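Local coordinates for probable fatty acyl-CoA transferase Rv3272 (Mycobacterium tuberculosis, PDB 5YX6), which is a family III CoA transferase that binds fatty acyl-CoAs of varying chain length, palmitoyl-CoA most tightly, and probably acts in fatty acid metabolism, at the interface of chains A and B. Residues are numbered along the deposited sequence; one frame, centred on the assembly and turned at random. Chains: chain A/B, Uncharacterized protein Rv3272.

Contact 1: the interface of chains A and B. Residues chain A 368-372; chain B 198, 200-201.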
ATOM      1  N   ARG A 368      -4.325  -4.447  13.583  1.00 24.90           N
ATOM      2  CA  ARG A 368      -4.488  -4.714  15.015  1.00 28.97           C
ATOM      3  C   ARG A 368      -5.516  -5.826  15.305  1.00 30.21           C
ATOM      4  O   ARG A 368      -6.468  -6.006  14.552  1.00 30.86           O
ATOM      5  CB  ARG A 368      -4.923  -3.434  15.716  1.00 31.26           C
ATOM      6  CG  ARG A 368      -4.244  -2.175  15.179  1.00 38.33           C
ATOM      7  CD  ARG A 368      -4.449  -0.969  16.104  1.00 38.15           C
ATOM      8  NE  ARG A 368      -3.713  -1.050  17.361  1.00 36.72           N
ATOM      9  CZ  ARG A 368      -3.817  -0.148  18.333  1.00 36.61           C
ATOM     10  NH1 ARG A 368      -4.631   0.891  18.194  1.00 40.69           N
ATOM     11  NH2 ARG A 368      -3.110  -0.279  19.445  1.00 37.59           N
ATOM     12  N   TYR A 369      -5.324  -6.556  16.403  1.00 28.27           N
ATOM     13  CA  TYR A 369      -6.150  -7.728  16.735  1.00 27.55           C
ATOM     14  C   TYR A 369      -6.501  -7.713  18.219  1.00 30.03           C
ATOM     15  O   TYR A 369      -5.712  -7.247  19.044  1.00 32.21           O
ATOM     16  CB  TYR A 369      -5.431  -9.044  16.376  1.00 25.88           C
ATOM     17  CG  TYR A 369      -4.952  -9.113  14.938  1.00 26.95           C
ATOM     18  CD1 TYR A 369      -3.762  -8.503  14.557  1.00 26.66           C
ATOM     19  CD2 TYR A 369      -5.690  -9.772  13.961  1.00 28.82           C
ATOM     20  CE1 TYR A 369      -3.319  -8.546  13.253  1.00 25.79           C
ATOM     21  CE2 TYR A 369      -5.247  -9.827  12.641  1.00 24.83           C
ATOM     22  CZ  TYR A 369      -4.061  -9.206  12.301  1.00 25.86           C
ATOM     23  OH  TYR A 369      -3.596  -9.241  11.009  1.00 25.55           O
ATOM     24  N   ALA A 370      -7.682  -8.209  18.573  1.00 28.84           N
ATOM     25  CA  ALA A 370      -8.089  -8.156  19.971  1.00 28.49           C
ATOM     26  C   ALA A 370      -7.474  -9.272  20.819  1.00 31.78           C
ATOM     27  O   ALA A 370      -7.112  -9.042  21.970  1.00 39.80           O
ATOM     28  CB  ALA A 370      -9.602  -8.190  20.077  1.00 26.14           C
ATOM     29  N   SER A 371      -7.326 -10.464  20.252  1.00 30.49           N
ATOM     30  CA  SER A 371      -6.926 -11.630  21.043  1.00 29.89           C
ATOM     31  C   SER A 371      -5.411 -11.805  21.217  1.00 33.86           C
ATOM     32  O   SER A 371      -4.966 -12.679  21.967  1.00 35.37           O
ATOM     33  CB  SER A 371      -7.505 -12.896  20.414  1.00 30.81           C
ATOM     34  OG  SER A 371      -6.736 -13.279  19.283  1.00 36.89           O
ATOM     35  N   PHE A 372      -4.624 -10.975  20.539  1.00 31.59           N
ATOM     36  CA  PHE A 372      -3.167 -11.007  20.680  1.00 32.11           C
ATOM     37  C   PHE A 372      -2.595  -9.680  20.196  1.00 31.56           C
ATOM     38  O   PHE A 372      -3.257  -8.946  19.456  1.00 30.76           O
ATOM     39  CB  PHE A 372      -2.548 -12.171  19.883  1.00 29.94           C
ATOM     40  CG  PHE A 372      -2.619 -11.986  18.390  1.00 29.79           C
ATOM     41  CD1 PHE A 372      -3.759 -12.339  17.687  1.00 27.46           C
ATOM     42  CD2 PHE A 372      -1.546 -11.447  17.692  1.00 29.14           C
ATOM     43  CE1 PHE A 372      -3.832 -12.151  16.318  1.00 26.62           C
ATOM     44  CE2 PHE A 372      -1.611 -11.259  16.326  1.00 25.32           C
ATOM     45  CZ  PHE A 372      -2.756 -11.608  15.637  1.00 23.70           C
TER
ATOM     46  N   VAL B 198      -9.738 -19.352  17.594  1.00 36.94           N
ATOM     47  CA  VAL B 198     -10.110 -18.000  17.999  1.00 31.37           C
ATOM     48  C   VAL B 198     -10.709 -17.193  16.858  1.00 31.74           C
ATOM     49  O   VAL B 198     -10.091 -17.036  15.812  1.00 33.05           O
ATOM     50  CB  VAL B 198      -8.895 -17.221  18.556  1.00 34.08           C
ATOM     51  CG1 VAL B 198      -9.289 -15.786  18.920  1.00 31.29           C
ATOM     52  CG2 VAL B 198      -8.309 -17.938  19.758  1.00 34.41           C
ATOM     53  N   ASP B 200     -11.611 -13.568  15.920  1.00 33.47           N
ATOM     54  CA  ASP B 200     -11.101 -12.298  16.438  1.00 32.20           C
ATOM     55  C   ASP B 200     -11.840 -11.057  15.959  1.00 32.35           C
ATOM     56  O   ASP B 200     -12.612 -11.101  14.998  1.00 33.25           O
ATOM     57  CB  ASP B 200      -9.622 -12.165  16.068  1.00 35.26           C
ATOM     58  CG  ASP B 200      -8.799 -11.564  17.181  1.00 38.15           C
ATOM     59  OD1 ASP B 200      -9.376 -10.870  18.043  1.00 38.59           O
ATOM     60  OD2 ASP B 200      -7.581 -11.830  17.226  1.00 37.53           O
ATOM     61  N   VAL B 201     -11.579  -9.945  16.636  1.00 32.37           N
ATOM     62  CA  VAL B 201     -11.984  -8.634  16.146  1.00 30.42           C
ATOM     63  C   VAL B 201     -10.742  -7.989  15.541  1.00 30.53           C
ATOM     64  O   VAL B 201      -9.689  -7.918  16.172  1.00 28.82           O
ATOM     65  CB  VAL B 201     -12.589  -7.739  17.255  1.00 31.67           C
ATOM     66  CG1 VAL B 201     -13.007  -6.387  16.682  1.00 28.85           C
ATOM     67  CG2 VAL B 201     -13.792  -8.430  17.909  1.00 30.70           C
TER
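B:Asp200 of one subunit lays its carboxylate against the turn A:Ala370-A:Ser371 of the other, and this acid carries most of the polar contact. The firm side-chain bond runs from the hydroxyl OG of A:Ser371 to OD2 of B:Asp200, 2.7 Å long. It reaches the oxygen from above the carboxylate plane, 53° out of it, and not from within that plane. The serine hydroxyl is set between its own backbone N and carbonyl carbon (chi1 78°), which turns it towards the acid. Weaker backbone bonds add to the grip: the amide N of A:Ser371 lies 3.0 Å from OD1 of B:Asp200, with a bent geometry, and also makes a long bond to OD2. The N of A:Ala370 makes a further weak bond to OD1.

A backbone bond runs beside the acid, from A:Ala370 N to the carbonyl O of B:Val201 at 3.1 Å. The A:Ala370 amide points mainly to this carbonyl, its weak bond to OD1 being secondary. Within chain B, B:Val201 N donates to OD1 of B:Asp200 over 2.8 Å, on the anti side but tilted out of the carboxylate plane, and so helps to fix the rotation of the acid. The amides gathered here would probably stabilise its negative charge.

Apolar contacts are modest. CG1 of B:Val198 rests against CB of A:Ser371 at 3.7 Å, flanking the serine on a different side from the carboxylate. CD1 and CE1 of A:Phe372 each come to 3.9 Å from OD2 of B:Asp200, a slight contact in which ring and carboxylate planes are 53° apart. The phenyl CZ sits over one face of the A:Tyr369 ring near the rim, 3.3 Å above the plane. This aromatic pair stands beside the acid on the chain A side; CB of A:Tyr369 lies 3.6 Å from OD2 of B:Asp200.

In the fold, the turn directly follows the short strand 368-369, and the partner segment is the loop after helix 173-196 together with the start of strand 201-205. The contact belongs to the interface of the homodimer and recurs about its two-fold axis.

Contact 2: the interface of chains A and B. Residues chain A 251-252, 262, 264, 328; chain B 145, 147-148.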
ATOM      1  N   SER A 251     -12.893  19.818  -2.367  1.00 47.60           N
ATOM      2  CA  SER A 251     -12.075  18.761  -1.779  1.00 40.00           C
ATOM      3  C   SER A 251     -10.620  18.990  -2.177  1.00 40.58           C
ATOM      4  O   SER A 251     -10.145  18.467  -3.185  1.00 38.64           O
ATOM      5  CB  SER A 251     -12.553  17.378  -2.236  1.00 44.54           C
ATOM      6  OG  SER A 251     -12.032  16.348  -1.413  1.00 43.51           O
ATOM      7  N   ASP A 252      -9.922  19.792  -1.381  1.00 36.97           N
ATOM      8  CA  ASP A 252      -8.610  20.281  -1.759  1.00 34.27           C
ATOM      9  C   ASP A 252      -7.922  20.934  -0.571  1.00 33.66           C
ATOM     10  O   ASP A 252      -8.378  20.823   0.566  1.00 35.67           O
ATOM     11  CB  ASP A 252      -8.736  21.283  -2.914  1.00 38.00           C
ATOM     12  CG  ASP A 252      -7.527  21.273  -3.844  1.00 48.78           C
ATOM     13  OD1 ASP A 252      -6.391  21.080  -3.356  1.00 48.06           O
ATOM     14  OD2 ASP A 252      -7.713  21.458  -5.068  1.00 49.89           O
ATOM     15  N   VAL A 262      -6.831  21.707   4.633  1.00 29.23           N
ATOM     16  CA  VAL A 262      -7.404  20.702   3.755  1.00 32.23           C
ATOM     17  C   VAL A 262      -8.869  20.456   4.122  1.00 32.21           C
ATOM     18  O   VAL A 262      -9.162  20.123   5.260  1.00 30.08           O
ATOM     19  CB  VAL A 262      -6.614  19.384   3.852  1.00 32.85           C
ATOM     20  CG1 VAL A 262      -7.254  18.315   2.994  1.00 31.72           C
ATOM     21  CG2 VAL A 262      -5.152  19.614   3.462  1.00 28.70           C
ATOM     22  N   SER A 264     -12.687  18.629   2.833  1.00 31.07           N
ATOM     23  CA  SER A 264     -13.527  17.863   1.920  1.00 38.13           C
ATOM     24  C   SER A 264     -14.990  17.959   2.349  1.00 39.34           C
ATOM     25  O   SER A 264     -15.396  17.382   3.357  1.00 43.20           O
ATOM     26  CB  SER A 264     -13.087  16.402   1.855  1.00 35.16           C
ATOM     27  OG  SER A 264     -13.774  15.741   0.806  1.00 39.08           O
ATOM     28  N   MET A 328     -15.078  17.266   7.280  1.00 31.10           N
ATOM     29  CA  MET A 328     -13.740  16.717   7.111  1.00 33.66           C
ATOM     30  C   MET A 328     -12.727  17.816   6.769  1.00 36.80           C
ATOM     31  O   MET A 328     -12.754  18.398   5.680  1.00 32.59           O
ATOM     32  CB  MET A 328     -13.741  15.621   6.038  1.00 31.70           C
ATOM     33  CG  MET A 328     -14.591  14.408   6.413  1.00 34.53           C
ATOM     34  SD  MET A 328     -14.667  13.108   5.157  1.00 42.23           S
ATOM     35  CE  MET A 328     -15.112  14.031   3.688  1.00 44.28           C
TER
ATOM     36  N   ILE B 145     -11.742  10.667   4.334  1.00 39.79           N
ATOM     37  CA  ILE B 145     -11.519  10.049   3.039  1.00 41.53           C
ATOM     38  C   ILE B 145     -10.020  10.057   2.761  1.00 38.36           C
ATOM     39  O   ILE B 145      -9.259  10.659   3.517  1.00 35.08           O
ATOM     40  CB  ILE B 145     -12.273  10.769   1.907  1.00 45.88           C
ATOM     41  CG1 ILE B 145     -11.929  12.255   1.896  1.00 43.35           C
ATOM     42  CG2 ILE B 145     -13.764  10.598   2.061  1.00 44.50           C
ATOM     43  CD1 ILE B 145     -12.223  12.908   0.572  1.00 50.12           C
ATOM     44  N   LEU B 147      -7.919  11.545   0.721  1.00 38.71           N
ATOM     45  CA  LEU B 147      -7.229  12.815   0.561  1.00 40.48           C
ATOM     46  C   LEU B 147      -6.933  13.512   1.895  1.00 36.74           C
ATOM     47  O   LEU B 147      -5.837  14.031   2.105  1.00 36.41           O
ATOM     48  CB  LEU B 147      -8.064  13.712  -0.350  1.00 46.23           C
ATOM     49  CG  LEU B 147      -7.541  15.067  -0.795  1.00 44.63           C
ATOM     50  CD1 LEU B 147      -8.097  15.350  -2.180  1.00 47.89           C
ATOM     51  CD2 LEU B 147      -7.959  16.132   0.182  1.00 39.91           C
ATOM     52  N   VAL B 148      -7.899  13.499   2.804  1.00 27.70           N
ATOM     53  CA  VAL B 148      -7.735  14.188   4.073  1.00 30.00           C
ATOM     54  C   VAL B 148      -6.865  13.401   5.047  1.00 31.58           C
ATOM     55  O   VAL B 148      -6.025  13.971   5.747  1.00 33.67           O
ATOM     56  CB  VAL B 148      -9.107  14.469   4.732  1.00 30.88           C
ATOM     57  CG1 VAL B 148      -8.927  14.985   6.142  1.00 26.30           C
ATOM     58  CG2 VAL B 148      -9.892  15.459   3.899  1.00 35.11           C
TER
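B:Leu147 and A:Val262 meet methyl to methyl, CD2 of the leucine lying 3.6 Å from CG1 of the valine, with the two side chains set at a slant. The other methyl of B:Leu147, CD1, lies 3.9 Å from the carbonyl O of A:Ser251, extending the contact to that segment. The same valine methyl touches CG2 of B:Val148 at 4.0 Å; these two side chains point opposite ways as they pass. CG2 of B:Val148 also reaches CB of A:Ser264, so it bridges two alternate residues of strand 260-264 whose side chains point to chain B.

B:Ile145 supplies the other half of the apolar surface. The end of its longer branch, CD1, packs on CB of A:Ser264 at 3.8 Å and comes close beside the hydroxyl. Its short branch, CG2, is met by the terminal methyl CE of A:Met328 at 4.0 Å. The methionine crosses the isoleucine at about a right angle. Its chain bends at the last torsion (chi3 -51°), which folds CE back towards the serine side of the isoleucine. The longer branch thus ends on the serine, while CE lies beside both CG2 and CG1.

The hydroxyls of A:Ser251 and A:Ser264 themselves line the contact and are joined OG to OG by a 2.9 Å hydrogen bond. The bond ties the two chain A segments together and probably positions the serine surface on which CD1 of B:Ile145 rests.

On chain A the surface is built from strand 260-264, A:Ser251 and the start of strand 328-331. Chain B offers the loop residue B:Ile145 and the first turn of helix 146-152, whose side chains press against the strands as part of the homodimer interface.

The centres of contact 1 and contact 2 lie about 31 Å apart, and they share no residue or secondary-structure element. Contact 1 is chiefly polar, whereas the side chains of contact 2 meet mainly carbon to carbon, so separate regions of the homodimer interface are secured in different ways. Each recurs with the chains exchanged, giving both subunits both halves of each contact. Their centres are about 24 and 25 Å from A:Asp175, the probable nucleophile, so neither centre lies at that residue of chain A; their likely role is to help hold the two subunits in register.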